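Local coordinates for extracellular solute-binding protein family 1 (Alicyclobacillus acidocaldarius subsp. acidocaldarius, PDB 4OVJ) that probably captures a solute outside the cell, perhaps a sugar, and delivers it to an ABC importer, as in other family 1 solute-binding proteins, at residues S274-T282 / A354-V365. Sequence-based numbering, arbitrary orientation.
Sequences SLALALPPT and AEFQLVNEALKV
With CG of Leu277 set trans to its own carbonyl carbon (chi1 -53°) and CG of Leu358 set trans to its backbone N (chi1 -173°), CB and CD1 of Leu277 pack along CB and CG of Leu358 where strand 275-278 meets helix 350-365. The example comes from a periplasmic-binding-protein fold, and it illustrates how a helix packs on a sheet almost in line with the strand beneath it: the axes of strand 275-278 and of residues 354-365 of the helix run 10° apart and approach to 8.7 Å. The CA–CB bond of Leu277 points toward the helix, and its CD1 settles against the backbone at Ala354, 3.5 Å from Ala354 O, a carbonyl that already accepts the N-H of Leu358 one turn on. Leu277 CD1 also touches Ala354 CB and lies 3.9 Å from Leu358 CB, while CB of Leu277 rests against CG of Leu358. Further along, CD2 of Leu358 bridges to the end of the strand, reaching the carbonyl carbon of Ala278 at 3.7 Å.

Beyond the strand, Leu279 continues the apolar line. Its CA–CB bond does not aim straight at the helix, yet its two methyls fork over the next turn: CD2 lies 3.8 Å from Ala362 CB, and CD1 rests on the backbone of Glu361 and, more loosely, on Val365 CG2. No hydrogen bond joins the two segments, so dispersion and burial carry the contact. Backbone hydrogen bonds tie Ala276 and Ala278 to Tyr143 and Val141 of strand 128-144; Leu277 also touches Val264 of helix 263-269. At the outer margin, Lys364 NZ bridges to Glu361 OE2 on its syn side, whereas inside, Leu279 CD2 sits 3.7 Å from Leu358 CD2.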
loop_
_atom_site.group_PDB
_atom_site.type_symbol
_atom_site.label_atom_id
_atom_site.label_comp_id
_atom_site.label_asym_id
_atom_site.label_seq_id
_atom_site.Cartn_x
_atom_site.Cartn_y
_atom_site.Cartn_z
ATOM N N SER A 274 -19.054 -13.961 -6.369
ATOM C CA SER A 274 -18.521 -13.548 -5.080
ATOM C C SER A 274 -17.014 -13.701 -5.028
ATOM O O SER A 274 -16.468 -14.764 -5.336
ATOM C CB SER A 274 -19.154 -14.376 -3.974
ATOM O OG SER A 274 -20.548 -14.176 -3.978
ATOM N N LEU A 275 -16.354 -12.624 -4.617
ATOM C CA LEU A 275 -14.906 -12.615 -4.462
ATOM C C LEU A 275 -14.504 -12.726 -2.999
ATOM O O LEU A 275 -15.192 -12.228 -2.102
ATOM C CB LEU A 275 -14.332 -11.332 -5.037
ATOM C CG LEU A 275 -14.665 -11.052 -6.495
ATOM C CD1 LEU A 275 -13.945 -9.787 -6.965
ATOM C CD2 LEU A 275 -14.317 -12.238 -7.387
ATOM N N ALA A 276 -13.404 -13.417 -2.772
ATOM C CA ALA A 276 -12.832 -13.569 -1.442
ATOM C C ALA A 276 -11.353 -13.209 -1.509
ATOM O O ALA A 276 -10.785 -13.044 -2.590
ATOM C CB ALA A 276 -13.022 -14.984 -0.933
ATOM N N LEU A 277 -10.763 -13.089 -0.334
ATOM C CA LEU A 277 -9.409 -12.609 -0.160
ATOM C C LEU A 277 -8.552 -13.589 0.624
ATOM O O LEU A 277 -8.981 -14.158 1.629
ATOM C CB LEU A 277 -9.438 -11.274 0.562
ATOM C CG LEU A 277 -10.325 -10.186 -0.041
ATOM C CD1 LEU A 277 -10.358 -8.950 0.839
ATOM C CD2 LEU A 277 -9.810 -9.828 -1.412
ATOM N N ALA A 278 -7.332 -13.770 0.149
ATOM C CA ALA A 278 -6.313 -14.536 0.855
ATOM C C ALA A 278 -5.055 -13.710 0.955
ATOM O O ALA A 278 -4.810 -12.832 0.128
ATOM C CB ALA A 278 -6.019 -15.826 0.134
ATOM N N LEU A 279 -4.242 -13.986 1.970
ATOM C CA LEU A 279 -2.901 -13.410 1.982
ATOM C C LEU A 279 -2.086 -14.031 0.847
ATOM O O LEU A 279 -2.304 -15.189 0.477
ATOM C CB LEU A 279 -2.205 -13.652 3.322
ATOM C CG LEU A 279 -2.868 -12.967 4.512
ATOM C CD1 LEU A 279 -2.160 -13.387 5.794
ATOM C CD2 LEU A 279 -2.882 -11.449 4.359
ATOM N N PRO A 280 -1.129 -13.279 0.292
ATOM C CA PRO A 280 -0.370 -13.812 -0.834
ATOM C C PRO A 280 0.558 -14.968 -0.447
ATOM O O PRO A 280 0.894 -15.140 0.737
ATOM C CB PRO A 280 0.409 -12.609 -1.372
ATOM C CG PRO A 280 0.187 -11.499 -0.432
ATOM C CD PRO A 280 -0.762 -11.901 0.647
ATOM N N PRO A 281 0.940 -15.788 -1.432
ATOM C CA PRO A 281 1.651 -17.012 -1.093
ATOM C C PRO A 281 3.013 -16.798 -0.478
ATOM O O PRO A 281 3.631 -15.756 -0.672
ATOM C CB PRO A 281 1.790 -17.728 -2.435
ATOM C CG PRO A 281 0.683 -17.209 -3.250
ATOM C CD PRO A 281 0.568 -15.771 -2.856
ATOM N N THR A 282 3.451 -17.801 0.268
ATOM C CA THR A 282 4.695 -17.756 0.989
ATOM C C THR A 282 5.807 -18.537 0.299
ATOM O O THR A 282 5.553 -19.390 -0.556
ATOM C CB THR A 282 4.499 -18.321 2.410
ATOM O OG1 THR A 282 4.050 -19.676 2.338
ATOM C CG2 THR A 282 3.494 -17.496 3.169
ATOM N N ALA A 354 -14.731 -7.422 4.094
ATOM C CA ALA A 354 -13.761 -8.433 3.693
ATOM C C ALA A 354 -12.349 -7.860 3.681
ATOM O O ALA A 354 -11.424 -8.507 4.149
ATOM C CB ALA A 354 -14.107 -8.998 2.325
ATOM N N GLU A 355 -12.200 -6.653 3.142
ATOM C CA GLU A 355 -10.916 -5.954 3.125
ATOM C C GLU A 355 -10.389 -5.768 4.530
ATOM O O GLU A 355 -9.214 -5.970 4.780
ATOM C CB GLU A 355 -11.061 -4.536 2.596
ATOM C CG GLU A 355 -10.961 -4.319 1.125
ATOM C CD GLU A 355 -10.807 -2.839 0.830
ATOM O OE1 GLU A 355 -9.659 -2.354 0.753
ATOM O OE2 GLU A 355 -11.829 -2.152 0.748
ATOM N N PHE A 356 -11.257 -5.311 5.436
ATOM C CA PHE A 356 -10.835 -5.057 6.820
ATOM C C PHE A 356 -10.369 -6.355 7.474
ATOM O O PHE A 356 -9.359 -6.376 8.180
ATOM C CB PHE A 356 -11.968 -4.451 7.656
ATOM C CG PHE A 356 -12.251 -3.001 7.378
ATOM C CD1 PHE A 356 -11.868 -2.388 6.196
ATOM C CD2 PHE A 356 -12.950 -2.243 8.315
ATOM C CE1 PHE A 356 -12.168 -1.061 5.962
ATOM C CE2 PHE A 356 -13.250 -0.916 8.071
ATOM C CZ PHE A 356 -12.849 -0.326 6.903
ATOM N N GLN A 357 -11.102 -7.439 7.241
ATOM C CA GLN A 357 -10.724 -8.733 7.808
ATOM C C GLN A 357 -9.379 -9.199 7.268
ATOM O O GLN A 357 -8.557 -9.732 7.998
ATOM C CB GLN A 357 -11.782 -9.786 7.513
ATOM C CG GLN A 357 -13.063 -9.590 8.305
ATOM C CD GLN A 357 -14.188 -10.505 7.852
ATOM O OE1 GLN A 357 -14.179 -11.023 6.732
ATOM N NE2 GLN A 357 -15.171 -10.699 8.723
ATOM N N LEU A 358 -9.163 -9.012 5.973
ATOM C CA LEU A 358 -7.894 -9.407 5.367
ATOM C C LEU A 358 -6.753 -8.578 5.971
ATOM O O LEU A 358 -5.704 -9.124 6.329
ATOM C CB LEU A 358 -7.959 -9.216 3.850
ATOM C CG LEU A 358 -6.812 -9.693 2.948
ATOM C CD1 LEU A 358 -5.607 -8.778 2.991
ATOM C CD2 LEU A 358 -6.424 -11.131 3.258
ATOM N N VAL A 359 -6.962 -7.270 6.109
ATOM C CA VAL A 359 -5.905 -6.417 6.663
ATOM C C VAL A 359 -5.588 -6.854 8.099
ATOM O O VAL A 359 -4.432 -6.914 8.481
ATOM C CB VAL A 359 -6.237 -4.920 6.545
ATOM C CG1 VAL A 359 -5.212 -4.056 7.265
ATOM C CG2 VAL A 359 -6.252 -4.492 5.081
ATOM N N ASN A 360 -6.594 -7.220 8.884
ATOM C CA ASN A 360 -6.313 -7.723 10.221
ATOM C C ASN A 360 -5.405 -8.960 10.213
ATOM O O ASN A 360 -4.522 -9.079 11.042
ATOM C CB ASN A 360 -7.610 -7.994 10.985
ATOM C CG ASN A 360 -8.342 -6.712 11.367
ATOM O OD1 ASN A 360 -7.780 -5.610 11.335
ATOM N ND2 ASN A 360 -9.605 -6.851 11.751
ATOM N N GLU A 361 -5.601 -9.864 9.261
ATOM C CA GLU A 361 -4.695 -10.998 9.102
ATOM C C GLU A 361 -3.317 -10.590 8.579
ATOM O O GLU A 361 -2.308 -11.123 9.034
ATOM C CB GLU A 361 -5.324 -12.077 8.236
ATOM C CG GLU A 361 -6.536 -12.686 8.904
ATOM C CD GLU A 361 -6.210 -13.249 10.281
ATOM O OE1 GLU A 361 -5.225 -14.021 10.402
ATOM O OE2 GLU A 361 -6.917 -12.895 11.252
ATOM N N ALA A 362 -3.282 -9.625 7.660
ATOM C CA ALA A 362 -2.016 -9.120 7.139
ATOM C C ALA A 362 -1.162 -8.520 8.231
ATOM O O ALA A 362 0.054 -8.681 8.237
ATOM C CB ALA A 362 -2.264 -8.080 6.062
ATOM N N LEU A 363 -1.799 -7.802 9.149
ATOM C CA LEU A 363 -1.053 -7.130 10.215
ATOM C C LEU A 363 -0.362 -8.107 11.165
ATOM O O LEU A 363 0.643 -7.755 11.806
ATOM C CB LEU A 363 -1.971 -6.202 10.996
ATOM C CG LEU A 363 -2.448 -4.987 10.209
ATOM C CD1 LEU A 363 -3.588 -4.316 10.948
ATOM C CD2 LEU A 363 -1.303 -4.023 9.975
ATOM N N LYS A 364 -0.882 -9.330 11.254
ATOM C CA LYS A 364 -0.237 -10.350 12.079
ATOM C C LYS A 364 1.124 -10.795 11.539
ATOM O O LYS A 364 2.001 -11.158 12.313
ATOM C CB LYS A 364 -1.150 -11.557 12.257
ATOM C CG LYS A 364 -2.401 -11.245 13.046
ATOM C CD LYS A 364 -3.315 -12.461 13.078
ATOM C CE LYS A 364 -4.550 -12.202 13.920
ATOM N NZ LYS A 364 -5.503 -13.334 13.749
ATOM N N VAL A 365 1.307 -10.755 10.225
ATOM C CA VAL A 365 2.524 -11.268 9.601
ATOM C C VAL A 365 3.435 -10.198 9.015
ATOM O O VAL A 365 4.606 -10.452 8.844
ATOM C CB VAL A 365 2.222 -12.294 8.471
ATOM C CG1 VAL A 365 1.332 -13.412 8.991
ATOM C CG2 VAL A 365 1.587 -11.633 7.249
#